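Local coordinates for fibronectin type III domain-containing protein (Simiduia agarivorans, PDB 6P2K) that probably hydrolyses xyloglucan-type polysaccharides, as a glycoside hydrolase of family 74, with the beta-propeller part of a longer protein that this chain represents, at residues D271-G276 against H337-T342; N25-V30 against G343-G348; S278-L283 against L292-F297. All coordinates share one frame; numbering follows the deposited sequence.

How the contacts relate
Contact 2 closes the widest loop, bringing 25-30, which leads into strand 30-34, against 343-348, more than 300 residues on. Contact 1 is nested inside it: 271-276, the turn between strands 265-270 and 278-285, meets 337-342 at the end of strand 336-338. Nested deepest is contact 3, the hairpin of strands 278-285 and 292-300. No two of these loops cross. Contact 3 lies within the sheet 265-314; contact 1 ties that sheet to 336-373, and contact 2 ties 336-373 to 17-51. Arg-347, from the 343-348 segment of contact 2, forms salt bridges to Asp-271 of contact 1 and Glu-294 of contact 3.

Contact 1: residues D271-G276 against H337-T342; sequences DPRSTG and HYTPVT
Asp-271 begins a type I beta turn that runs to Ser-274 and lies beside the end of strand 336-338, with Asp-271 CA and Tyr-338 CA 6.1 Å apart. Asp-271 is laid over the tyrosine: its CB sits 3.7 Å from the centroid of the Tyr-338 ring in a CH-pi contact. CG, anti to the backbone N (chi1 -174°), also lies over the ring, and the carboxylate is stacked on it, the planes 16° apart. Asp-271 OD1 accepts Arg-273 N from above the carboxylate plane, closing an Asx turn, and Arg-273 NH1 on its syn side, slightly to the other side of the plane, in a salt bridge of 3.0 Å. The guanidinium then reaches across to the Thr-339 carbonyl, which it grips end-on with two nitrogens. Arg-273 NH1 is 2.9 Å from Thr-339 O, in the guanidinium plane, and NH2 makes a longer bond to the same oxygen. Weak bonds from NH2 to Thr-339 OG1 and Pro-340 O add to the grip, although OG1 is more strongly paired with Ala-346. Val-341 CG1 lies 3.8 Å above the centre of one guanidinium face, and also touches Pro-272 CG. Asp-271 OD2 pairs with Arg-347, and Tyr-338 OH with Glu-294. Bridging carboxylate and carbonyl, the arginine is probably fixed in rotation and holds the turn to the neighbouring sheet.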
ATOM      1  N   ASP B 271       7.600 -25.156  53.502  1.00 36.60           N
ATOM      2  CA  ASP B 271       8.243 -23.886  53.810  1.00 37.83           C
ATOM      3  C   ASP B 271       8.936 -23.984  55.165  1.00 41.62           C
ATOM      4  O   ASP B 271       8.271 -24.283  56.170  1.00 42.91           O
ATOM      5  CB  ASP B 271       7.193 -22.769  53.810  1.00 37.32           C
ATOM      6  CG  ASP B 271       7.793 -21.372  53.969  1.00 38.89           C
ATOM      7  OD1 ASP B 271       9.004 -21.241  54.247  1.00 37.86           O
ATOM      8  OD2 ASP B 271       7.036 -20.390  53.813  1.00 38.78           O
ATOM      9  N   PRO B 272      10.251 -23.757  55.244  1.00 42.35           N
ATOM     10  CA  PRO B 272      10.925 -23.802  56.552  1.00 43.86           C
ATOM     11  C   PRO B 272      10.395 -22.776  57.532  1.00 44.59           C
ATOM     12  O   PRO B 272      10.718 -22.860  58.723  1.00 48.92           O
ATOM     13  CB  PRO B 272      12.396 -23.535  56.203  1.00 39.34           C
ATOM     14  CG  PRO B 272      12.350 -22.818  54.894  1.00 41.02           C
ATOM     15  CD  PRO B 272      11.185 -23.411  54.158  1.00 38.92           C
ATOM     16  N   ARG B 273       9.596 -21.814  57.070  1.00 42.66           N
ATOM     17  CA  ARG B 273       8.961 -20.850  57.954  1.00 45.34           C
ATOM     18  C   ARG B 273       7.765 -21.435  58.695  1.00 46.34           C
ATOM     19  O   ARG B 273       7.354 -20.876  59.719  1.00 46.28           O
ATOM     20  CB  ARG B 273       8.526 -19.623  57.149  1.00 43.51           C
ATOM     21  CG  ARG B 273       9.693 -18.796  56.634  1.00 44.15           C
ATOM     22  CD  ARG B 273       9.355 -18.053  55.353  1.00 43.97           C
ATOM     23  NE  ARG B 273      10.536 -17.415  54.774  1.00 47.03           N
ATOM     24  CZ  ARG B 273      11.416 -18.030  53.988  1.00 47.99           C
ATOM     25  NH1 ARG B 273      11.253 -19.307  53.669  1.00 33.85           N
ATOM     26  NH2 ARG B 273      12.462 -17.366  53.515  1.00 48.22           N
ATOM     27  N   SER B 274       7.201 -22.542  58.207  1.00 44.75           N
ATOM     28  CA  SER B 274       6.027 -23.160  58.828  1.00 45.21           C
ATOM     29  C   SER B 274       6.461 -23.971  60.048  1.00 49.34           C
ATOM     30  O   SER B 274       6.455 -25.203  60.064  1.00 50.40           O
ATOM     31  CB  SER B 274       5.282 -24.023  57.819  1.00 43.76           C
ATOM     32  OG  SER B 274       4.953 -23.278  56.661  1.00 45.69           O
ATOM     33  N   THR B 275       6.833 -23.242  61.099  1.00 52.64           N
ATOM     34  CA  THR B 275       7.329 -23.848  62.327  1.00 53.03           C
ATOM     35  C   THR B 275       6.221 -24.270  63.286  1.00 61.56           C
ATOM     36  O   THR B 275       6.508 -24.964  64.267  1.00 58.62           O
ATOM     37  CB  THR B 275       8.272 -22.881  63.047  1.00 54.11           C
ATOM     38  OG1 THR B 275       7.620 -21.614  63.207  1.00 54.13           O
ATOM     39  CG2 THR B 275       9.547 -22.690  62.243  1.00 51.90           C
ATOM     40  N   GLY B 276       4.981 -23.876  63.034  1.00 61.21           N
ATOM     41  CA  GLY B 276       3.849 -24.231  63.881  1.00 62.88           C
ATOM     42  C   GLY B 276       3.051 -25.387  63.321  1.00 61.91           C
ATOM     43  O   GLY B 276       3.610 -26.360  62.804  1.00 61.95           O
ATOM     44  N   HIS B 337      11.575 -24.548  44.948  1.00 28.21           N
ATOM     45  CA  HIS B 337      12.116 -24.472  46.295  1.00 30.14           C
ATOM     46  C   HIS B 337      11.789 -23.130  46.928  1.00 31.59           C
ATOM     47  O   HIS B 337      11.850 -22.088  46.267  1.00 33.22           O
ATOM     48  CB  HIS B 337      13.633 -24.673  46.298  1.00 26.31           C
ATOM     49  CG  HIS B 337      14.062 -26.004  45.769  1.00 31.55           C
ATOM     50  ND1 HIS B 337      13.863 -27.179  46.462  1.00 33.10           N
ATOM     51  CD2 HIS B 337      14.682 -26.347  44.616  1.00 30.70           C
ATOM     52  CE1 HIS B 337      14.342 -28.189  45.757  1.00 34.42           C
ATOM     53  NE2 HIS B 337      14.842 -27.711  44.631  1.00 33.56           N
ATOM     54  N   TYR B 338      11.437 -23.168  48.209  1.00 28.68           N
ATOM     55  CA  TYR B 338      11.376 -21.955  49.006  1.00 27.72           C
ATOM     56  C   TYR B 338      12.788 -21.454  49.294  1.00 27.64           C
ATOM     57  O   TYR B 338      13.752 -22.225  49.306  1.00 27.65           O
ATOM     58  CB  TYR B 338      10.651 -22.218  50.325  1.00 30.29           C
ATOM     59  CG  TYR B 338       9.171 -22.512  50.210  1.00 32.93           C
ATOM     60  CD1 TYR B 338       8.265 -21.517  49.864  1.00 33.59           C
ATOM     61  CD2 TYR B 338       8.678 -23.784  50.467  1.00 35.02           C
ATOM     62  CE1 TYR B 338       6.910 -21.784  49.776  1.00 34.58           C
ATOM     63  CE2 TYR B 338       7.324 -24.060  50.388  1.00 35.33           C
ATOM     64  CZ  TYR B 338       6.446 -23.055  50.040  1.00 35.57           C
ATOM     65  OH  TYR B 338       5.099 -23.321  49.954  1.00 34.38           O
ATOM     66  N   THR B 339      12.907 -20.151  49.533  1.00 27.82           N
ATOM     67  CA  THR B 339      14.190 -19.606  49.939  1.00 28.36           C
ATOM     68  C   THR B 339      14.473 -19.968  51.398  1.00 31.35           C
ATOM     69  O   THR B 339      13.547 -20.149  52.194  1.00 34.64           O
ATOM     70  CB  THR B 339      14.226 -18.087  49.767  1.00 29.86           C
ATOM     71  OG1 THR B 339      13.172 -17.484  50.531  1.00 29.30           O
ATOM     72  CG2 THR B 339      14.083 -17.701  48.300  1.00 27.54           C
ATOM     73  N   PRO B 340      15.747 -20.097  51.768  1.00 29.81           N
ATOM     74  CA  PRO B 340      16.081 -20.339  53.175  1.00 32.96           C
ATOM     75  C   PRO B 340      15.645 -19.175  54.053  1.00 37.01           C
ATOM     76  O   PRO B 340      15.367 -18.070  53.582  1.00 38.31           O
ATOM     77  CB  PRO B 340      17.609 -20.480  53.164  1.00 30.70           C
ATOM     78  CG  PRO B 340      17.963 -20.806  51.746  1.00 27.75           C
ATOM     79  CD  PRO B 340      16.932 -20.132  50.895  1.00 27.07           C
ATOM     80  N   VAL B 341      15.587 -19.444  55.358  1.00 36.08           N
ATOM     81  CA  VAL B 341      15.298 -18.400  56.336  1.00 39.05           C
ATOM     82  C   VAL B 341      16.560 -17.742  56.869  1.00 41.47           C
ATOM     83  O   VAL B 341      16.476 -16.672  57.495  1.00 42.23           O
ATOM     84  CB  VAL B 341      14.473 -18.968  57.508  1.00 41.49           C
ATOM     85  CG1 VAL B 341      13.165 -19.540  57.002  1.00 39.10           C
ATOM     86  CG2 VAL B 341      15.263 -20.040  58.230  1.00 42.71           C
ATOM     87  N   THR B 342      17.726 -18.339  56.643  1.00 42.99           N
ATOM     88  CA  THR B 342      18.992 -17.807  57.117  1.00 42.15           C
ATOM     89  C   THR B 342      19.655 -16.950  56.042  1.00 38.75           C
ATOM     90  O   THR B 342      19.184 -16.849  54.907  1.00 37.50           O
ATOM     91  CB  THR B 342      19.930 -18.944  57.529  1.00 40.34           C
ATOM     92  OG1 THR B 342      19.994 -19.911  56.473  1.00 38.43           O
ATOM     93  CG2 THR B 342      19.428 -19.617  58.795  1.00 39.90           C
TER

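Contact 2: residues N25-V30 against G343-G348; sequences NQANVV and GGWARG
Ala-27 and Asn-28 form the surface on which the indole of Trp-345 lies, and here the contact is tight. Ala-27 CA stands 3.4 Å from the centroid of the five-membered ring of Trp-345, 15° off its normal, a CH-pi contact made by the backbone carbon itself. On the same face of the indole, above the six-membered ring, Asn-28 N comes within 3.1 Å of Trp-345 CZ2. CG is anti to the carbonyl carbon (chi1 -82°), which sets the base of the indole beside Ala-27, and at the far end of the ring Trp-345 CH2 meets Val-30 CG1 at 3.6 Å. Val-29 O lies at the ring's edge, near its plane, 3.4 Å from Trp-345 CZ2. The indole is therefore bordered by successive residues of the type II turn Gln-26 to Val-29 and by the residue after it, while its NE1 donates to Asp-23 O, just ahead of the segment.

At the exposed Gly-343 and Gly-344 the contact thins to one mostly between backbones, though still close. Ala-27 N donates to Gly-343 O over 3.1 Å, with the donor above the carbonyl plane, and Ala-27 CB rests 3.5 Å from Gly-344 C. Gly-343 has positive phi, and a CB on it would clash with Asn-25 C. Asn-28 is exposed, and its side chain sets out away from 343-348.

Trp-345 also touches Ala-22 of strand 17-22, and Val-30 touches Val-20 of the same strand. Since 25-30 leads into strand 30-34, and strand 348-351 follows on from Trp-345, the indole bridges the sheets 17-51 and 336-373, consistent with closure of the ring of blades in the N-terminal propeller.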
ATOM      1  N   ASN B  25      23.802 -19.655  53.498  1.00 35.64           N
ATOM      2  CA  ASN B  25      24.685 -18.745  54.216  1.00 36.53           C
ATOM      3  C   ASN B  25      24.682 -17.334  53.643  1.00 40.88           C
ATOM      4  O   ASN B  25      25.001 -16.388  54.371  1.00 38.99           O
ATOM      5  CB  ASN B  25      26.119 -19.280  54.208  1.00 45.33           C
ATOM      6  CG  ASN B  25      26.208 -20.719  54.671  1.00 46.30           C
ATOM      7  OD1 ASN B  25      26.062 -21.010  55.857  1.00 51.03           O
ATOM      8  ND2 ASN B  25      26.456 -21.628  53.735  1.00 44.91           N
ATOM      9  N   GLN B  26      24.337 -17.168  52.367  1.00 37.19           N
ATOM     10  CA  GLN B  26      24.460 -15.880  51.692  1.00 39.66           C
ATOM     11  C   GLN B  26      23.209 -15.634  50.861  1.00 41.58           C
ATOM     12  O   GLN B  26      22.961 -16.356  49.890  1.00 38.77           O
ATOM     13  CB  GLN B  26      25.695 -15.840  50.795  1.00 34.49           C
ATOM     14  CG  GLN B  26      27.013 -16.153  51.458  1.00 36.94           C
ATOM     15  CD  GLN B  26      28.131 -16.189  50.443  1.00 48.97           C
ATOM     16  OE1 GLN B  26      28.960 -15.282  50.379  1.00 50.84           O
ATOM     17  NE2 GLN B  26      28.144 -17.231  49.618  1.00 44.65           N
ATOM     18  N   ALA B  27      22.445 -14.604  51.214  1.00 39.95           N
ATOM     19  CA  ALA B  27      21.299 -14.234  50.398  1.00 40.16           C
ATOM     20  C   ALA B  27      21.758 -13.778  49.017  1.00 39.96           C
ATOM     21  O   ALA B  27      22.816 -13.160  48.871  1.00 32.28           O
ATOM     22  CB  ALA B  27      20.492 -13.136  51.085  1.00 41.46           C
ATOM     23  N   ASN B  28      20.957 -14.110  48.004  1.00 31.86           N
ATOM     24  CA  ASN B  28      21.178 -13.815  46.590  1.00 29.91           C
ATOM     25  C   ASN B  28      22.258 -14.688  45.957  1.00 32.05           C
ATOM     26  O   ASN B  28      22.610 -14.467  44.790  1.00 33.53           O
ATOM     27  CB  ASN B  28      21.504 -12.334  46.357  1.00 34.24           C
ATOM     28  CG  ASN B  28      20.428 -11.413  46.908  1.00 38.43           C
ATOM     29  OD1 ASN B  28      19.240 -11.620  46.663  1.00 39.60           O
ATOM     30  ND2 ASN B  28      20.839 -10.401  47.665  1.00 34.19           N
ATOM     31  N   VAL B  29      22.780 -15.682  46.672  1.00 32.20           N
ATOM     32  CA  VAL B  29      23.749 -16.627  46.123  1.00 32.62           C
ATOM     33  C   VAL B  29      23.020 -17.924  45.788  1.00 33.76           C
ATOM     34  O   VAL B  29      22.452 -18.573  46.672  1.00 36.27           O
ATOM     35  CB  VAL B  29      24.909 -16.882  47.097  1.00 35.17           C
ATOM     36  CG1 VAL B  29      25.823 -17.956  46.540  1.00 26.94           C
ATOM     37  CG2 VAL B  29      25.682 -15.594  47.317  1.00 29.69           C
ATOM     38  N   VAL B  30      23.024 -18.297  44.508  1.00 29.10           N
ATOM     39  CA  VAL B  30      22.322 -19.483  44.032  1.00 27.96           C
ATOM     40  C   VAL B  30      23.198 -20.237  43.042  1.00 28.66           C
ATOM     41  O   VAL B  30      24.049 -19.657  42.359  1.00 27.03           O
ATOM     42  CB  VAL B  30      20.969 -19.137  43.367  1.00 28.78           C
ATOM     43  CG1 VAL B  30      19.977 -18.641  44.405  1.00 29.89           C
ATOM     44  CG2 VAL B  30      21.167 -18.099  42.272  1.00 28.42           C
ATOM     45  N   GLY B 343      20.766 -16.321  56.422  1.00 37.92           N
ATOM     46  CA  GLY B 343      21.613 -15.609  55.487  1.00 37.18           C
ATOM     47  C   GLY B 343      21.089 -14.281  54.992  1.00 36.65           C
ATOM     48  O   GLY B 343      21.706 -13.687  54.101  1.00 36.17           O
ATOM     49  N   GLY B 344      19.982 -13.786  55.539  1.00 36.52           N
ATOM     50  CA  GLY B 344      19.386 -12.559  55.056  1.00 37.62           C
ATOM     51  C   GLY B 344      18.435 -12.726  53.894  1.00 37.91           C
ATOM     52  O   GLY B 344      18.039 -11.722  53.288  1.00 37.33           O
ATOM     53  N   TRP B 345      18.062 -13.957  53.557  1.00 35.08           N
ATOM     54  CA  TRP B 345      17.145 -14.185  52.450  1.00 33.93           C
ATOM     55  C   TRP B 345      15.763 -13.646  52.787  1.00 35.39           C
ATOM     56  O   TRP B 345      15.303 -13.743  53.928  1.00 37.08           O
ATOM     57  CB  TRP B 345      17.041 -15.679  52.141  1.00 31.92           C
ATOM     58  CG  TRP B 345      18.139 -16.236  51.286  1.00 30.60           C
ATOM     59  CD1 TRP B 345      19.262 -16.881  51.713  1.00 29.86           C
ATOM     60  CD2 TRP B 345      18.204 -16.224  49.852  1.00 27.00           C
ATOM     61  NE1 TRP B 345      20.030 -17.261  50.637  1.00 28.46           N
ATOM     62  CE2 TRP B 345      19.402 -16.870  49.484  1.00 26.29           C
ATOM     63  CE3 TRP B 345      17.372 -15.722  48.846  1.00 26.38           C
ATOM     64  CZ2 TRP B 345      19.787 -17.028  48.150  1.00 26.74           C
ATOM     65  CZ3 TRP B 345      17.755 -15.882  47.523  1.00 25.49           C
ATOM     66  CH2 TRP B 345      18.953 -16.527  47.189  1.00 26.54           C
ATOM     67  N   ALA B 346      15.104 -13.065  51.790  1.00 36.09           N
ATOM     68  CA  ALA B 346      13.676 -12.820  51.903  1.00 37.96           C
ATOM     69  C   ALA B 346      12.914 -14.076  51.487  1.00 37.11           C
ATOM     70  O   ALA B 346      13.487 -15.031  50.957  1.00 33.31           O
ATOM     71  CB  ALA B 346      13.263 -11.621  51.049  1.00 36.39           C
ATOM     72  N   ARG B 347      11.609 -14.084  51.743  1.00 36.81           N
ATOM     73  CA  ARG B 347      10.792 -15.228  51.358  1.00 34.55           C
ATOM     74  C   ARG B 347      10.529 -15.196  49.858  1.00 31.35           C
ATOM     75  O   ARG B 347      10.049 -14.193  49.323  1.00 30.06           O
ATOM     76  CB  ARG B 347       9.470 -15.251  52.122  1.00 34.59           C
ATOM     77  CG  ARG B 347       8.709 -16.556  51.928  1.00 33.81           C
ATOM     78  CD  ARG B 347       7.391 -16.592  52.686  1.00 33.66           C
ATOM     79  NE  ARG B 347       6.785 -17.922  52.632  1.00 35.10           N
ATOM     80  CZ  ARG B 347       5.847 -18.287  51.761  1.00 32.87           C
ATOM     81  NH1 ARG B 347       5.398 -17.418  50.865  1.00 29.39           N
ATOM     82  NH2 ARG B 347       5.358 -19.521  51.784  1.00 29.88           N
ATOM     83  N   GLY B 348      10.847 -16.298  49.185  1.00 28.96           N
ATOM     84  CA  GLY B 348      10.639 -16.390  47.754  1.00 28.02           C
ATOM     85  C   GLY B 348      10.627 -17.835  47.307  1.00 28.51           C
ATOM     86  O   GLY B 348      10.780 -18.759  48.109  1.00 30.84           O
TER

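Contact 3: residues S278-L283 against L292-F297; sequences SHKVLL and LYEGTF
Val-281 and Gly-295 form the middle of the five pairs between 278-283 and 292-297, in an antiparallel beta hairpin whose strands, 278-285 and 292-300, are the two inner strands of a four-stranded sheet flanked by 265-270 and 304-314. The axes of the two segments lie at 159°. Three hydrogen-bonded pairs, His-279 with Phe-297, Val-281 with Gly-295 and Leu-283 with Tyr-293, alternate with two non-hydrogen-bonded ones, Lys-280 with Thr-296 and Leu-282 with Glu-294. The shortest of the six backbone bonds is Gly-295 N to Val-281 O, 2.7 Å.

On the face of Val-281 and Phe-297, Val-281 CG2 touches the phenyl ring at Phe-297 CD1 over 3.7 Å. Gly-295 leaves this ring its place, since a CB there would be crowded by Phe-297 CE1. Tyr-224 and Phe-308 extend the aromatic packing around Phe-297.

The opposite face carries Lys-280, Leu-282, Glu-294 and Thr-296. Bent at its second torsion (chi2 -83°), the lysine runs alongside Thr-296, and its NZ donates to Thr-296 OG1 at 3.0 Å. NZ also bonds to a water that is bonded to Glu-294 OE1 as well, while Lys-280 CB lies 3.6 Å from Glu-294 OE2. Replacing Lys-280 by an alanine would probably leave Thr-296 OG1 without its amine donor and the water on Glu-294 OE1 without its lysine link. Glu-294 itself is bonded to Arg-347, Tyr-338 and Tyr-369. Farther along, Leu-282 CD1 meets Leu-292 CD2 at 3.8 Å, their side chains crossing at about a right angle, and both residues pack on Ala-336 and Val-349 of the next sheet.

This up-and-down four-stranded sheet, packed between the sheets before and after it, is a blade of the seven-bladed beta-propeller.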
ATOM      1  N   SER B 278       0.443 -24.850  61.033  1.00 60.28           N
ATOM      2  CA  SER B 278      -0.031 -24.509  59.696  1.00 56.85           C
ATOM      3  C   SER B 278       1.146 -24.582  58.734  1.00 52.05           C
ATOM      4  O   SER B 278       2.141 -23.870  58.911  1.00 51.63           O
ATOM      5  CB  SER B 278      -0.666 -23.119  59.670  1.00 59.07           C
ATOM      6  OG  SER B 278      -1.228 -22.848  58.397  1.00 60.96           O
ATOM      7  N   HIS B 279       1.033 -25.439  57.723  1.00 47.07           N
ATOM      8  CA  HIS B 279       2.126 -25.721  56.802  1.00 43.84           C
ATOM      9  C   HIS B 279       1.795 -25.206  55.410  1.00 45.78           C
ATOM     10  O   HIS B 279       0.686 -25.420  54.907  1.00 45.85           O
ATOM     11  CB  HIS B 279       2.417 -27.221  56.739  1.00 44.69           C
ATOM     12  CG  HIS B 279       2.518 -27.873  58.080  1.00 48.80           C
ATOM     13  ND1 HIS B 279       2.331 -29.225  58.263  1.00 51.02           N
ATOM     14  CD2 HIS B 279       2.794 -27.360  59.302  1.00 50.62           C
ATOM     15  CE1 HIS B 279       2.481 -29.517  59.543  1.00 52.46           C
ATOM     16  NE2 HIS B 279       2.762 -28.405  60.195  1.00 54.18           N
ATOM     17  N   LYS B 280       2.759 -24.535  54.792  1.00 42.84           N
ATOM     18  CA  LYS B 280       2.714 -24.225  53.373  1.00 38.97           C
ATOM     19  C   LYS B 280       3.542 -25.269  52.637  1.00 39.36           C
ATOM     20  O   LYS B 280       4.707 -25.498  52.983  1.00 37.70           O
ATOM     21  CB  LYS B 280       3.248 -22.818  53.098  1.00 39.76           C
ATOM     22  CG  LYS B 280       2.481 -21.708  53.802  1.00 43.38           C
ATOM     23  CD  LYS B 280       1.233 -21.312  53.029  1.00 43.70           C
ATOM     24  CE  LYS B 280       0.422 -20.275  53.795  1.00 45.40           C
ATOM     25  NZ  LYS B 280      -0.728 -19.761  52.996  1.00 45.41           N
ATOM     26  N   VAL B 281       2.937 -25.912  51.640  1.00 38.54           N
ATOM     27  CA  VAL B 281       3.577 -26.988  50.891  1.00 34.15           C
ATOM     28  C   VAL B 281       3.653 -26.583  49.425  1.00 35.74           C
ATOM     29  O   VAL B 281       2.651 -26.157  48.841  1.00 31.07           O
ATOM     30  CB  VAL B 281       2.824 -28.320  51.051  1.00 35.70           C
ATOM     31  CG1 VAL B 281       3.605 -29.447  50.397  1.00 35.46           C
ATOM     32  CG2 VAL B 281       2.579 -28.616  52.524  1.00 38.32           C
ATOM     33  N   LEU B 282       4.837 -26.728  48.838  1.00 30.76           N
ATOM     34  CA  LEU B 282       5.100 -26.363  47.452  1.00 31.39           C
ATOM     35  C   LEU B 282       5.111 -27.622  46.595  1.00 34.97           C
ATOM     36  O   LEU B 282       5.749 -28.614  46.958  1.00 36.86           O
ATOM     37  CB  LEU B 282       6.438 -25.633  47.348  1.00 29.97           C
ATOM     38  CG  LEU B 282       6.779 -24.853  46.084  1.00 32.71           C
ATOM     39  CD1 LEU B 282       5.730 -23.788  45.827  1.00 25.37           C
ATOM     40  CD2 LEU B 282       8.153 -24.226  46.249  1.00 25.58           C
ATOM     41  N   LEU B 283       4.414 -27.583  45.457  1.00 32.37           N
ATOM     42  CA  LEU B 283       4.223 -28.801  44.671  1.00 32.88           C
ATOM     43  C   LEU B 283       4.207 -28.479  43.182  1.00 32.74           C
ATOM     44  O   LEU B 283       3.288 -27.812  42.694  1.00 30.07           O
ATOM     45  CB  LEU B 283       2.939 -29.514  45.082  1.00 31.20           C
ATOM     46  CG  LEU B 283       2.694 -30.862  44.407  1.00 32.64           C
ATOM     47  CD1 LEU B 283       3.750 -31.882  44.824  1.00 33.49           C
ATOM     48  CD2 LEU B 283       1.293 -31.374  44.719  1.00 32.94           C
ATOM     49  N   LEU B 292       2.377 -23.929  39.216  1.00 22.19           N
ATOM     50  CA  LEU B 292       2.940 -24.375  40.483  1.00 24.33           C
ATOM     51  C   LEU B 292       1.920 -24.163  41.596  1.00 24.29           C
ATOM     52  O   LEU B 292       1.272 -23.116  41.663  1.00 25.08           O
ATOM     53  CB  LEU B 292       4.241 -23.625  40.789  1.00 21.54           C
ATOM     54  CG  LEU B 292       5.001 -23.922  42.080  1.00 26.42           C
ATOM     55  CD1 LEU B 292       5.394 -25.390  42.154  1.00 23.09           C
ATOM     56  CD2 LEU B 292       6.234 -23.033  42.162  1.00 25.25           C
ATOM     57  N   TYR B 293       1.785 -25.165  42.462  1.00 24.21           N
ATOM     58  CA  TYR B 293       0.820 -25.142  43.553  1.00 29.75           C
ATOM     59  C   TYR B 293       1.498 -24.816  44.878  1.00 30.57           C
ATOM     60  O   TYR B 293       2.614 -25.272  45.149  1.00 29.35           O
ATOM     61  CB  TYR B 293       0.111 -26.491  43.698  1.00 29.99           C
ATOM     62  CG  TYR B 293      -0.977 -26.781  42.690  1.00 31.05           C
ATOM     63  CD1 TYR B 293      -2.230 -26.185  42.794  1.00 34.60           C
ATOM     64  CD2 TYR B 293      -0.765 -27.687  41.661  1.00 29.95           C
ATOM     65  CE1 TYR B 293      -3.232 -26.470  41.884  1.00 35.14           C
ATOM     66  CE2 TYR B 293      -1.756 -27.976  40.749  1.00 33.25           C
ATOM     67  CZ  TYR B 293      -2.986 -27.367  40.864  1.00 34.76           C
ATOM     68  OH  TYR B 293      -3.972 -27.660  39.953  1.00 34.43           O
ATOM     69  N   GLU B 294       0.806 -24.042  45.709  1.00 31.98           N
ATOM     70  CA  GLU B 294       1.119 -23.933  47.126  1.00 32.05           C
ATOM     71  C   GLU B 294      -0.108 -24.358  47.920  1.00 33.31           C
ATOM     72  O   GLU B 294      -1.209 -23.846  47.692  1.00 33.67           O
ATOM     73  CB  GLU B 294       1.544 -22.516  47.517  1.00 31.03           C
ATOM     74  CG  GLU B 294       1.860 -22.381  49.008  1.00 33.74           C
ATOM     75  CD  GLU B 294       2.528 -21.065  49.359  1.00 35.72           C
ATOM     76  OE1 GLU B 294       1.985 -20.000  48.995  1.00 35.77           O
ATOM     77  OE2 GLU B 294       3.600 -21.098  49.999  1.00 37.96           O
ATOM     78  N   GLY B 295       0.079 -25.301  48.835  1.00 32.92           N
ATOM     79  CA  GLY B 295      -0.998 -25.808  49.662  1.00 36.42           C
ATOM     80  C   GLY B 295      -0.848 -25.346  51.097  1.00 38.57           C
ATOM     81  O   GLY B 295       0.267 -25.215  51.607  1.00 41.02           O
ATOM     82  N   THR B 296      -1.980 -25.094  51.747  1.00 37.32           N
ATOM     83  CA  THR B 296      -2.018 -24.690  53.144  1.00 39.37           C
ATOM     84  C   THR B 296      -2.714 -25.778  53.946  1.00 40.96           C
ATOM     85  O   THR B 296      -3.833 -26.177  53.613  1.00 41.33           O
ATOM     86  CB  THR B 296      -2.743 -23.351  53.316  1.00 40.45           C
ATOM     87  OG1 THR B 296      -2.165 -22.381  52.436  1.00 39.82           O
ATOM     88  CG2 THR B 296      -2.626 -22.858  54.751  1.00 42.62           C
ATOM     89  N   PHE B 297      -2.048 -26.263  54.990  1.00 42.80           N
ATOM     90  CA  PHE B 297      -2.567 -27.336  55.830  1.00 53.82           C
ATOM     91  C   PHE B 297      -2.632 -26.844  57.267  1.00 56.30           C
ATOM     92  O   PHE B 297      -1.596 -26.543  57.871  1.00 48.33           O
ATOM     93  CB  PHE B 297      -1.697 -28.592  55.727  1.00 45.90           C
ATOM     94  CG  PHE B 297      -1.717 -29.233  54.368  1.00 52.09           C
ATOM     95  CD1 PHE B 297      -0.994 -28.686  53.319  1.00 51.18           C
ATOM     96  CD2 PHE B 297      -2.455 -30.379  54.138  1.00 45.20           C
ATOM     97  CE1 PHE B 297      -1.011 -29.266  52.067  1.00 39.83           C
ATOM     98  CE2 PHE B 297      -2.474 -30.968  52.887  1.00 43.71           C
ATOM     99  CZ  PHE B 297      -1.749 -30.408  51.849  1.00 41.02           C
TER
HETATM  100  O   HOH W   1      -0.689 -19.819  49.755  1.00 53.72           O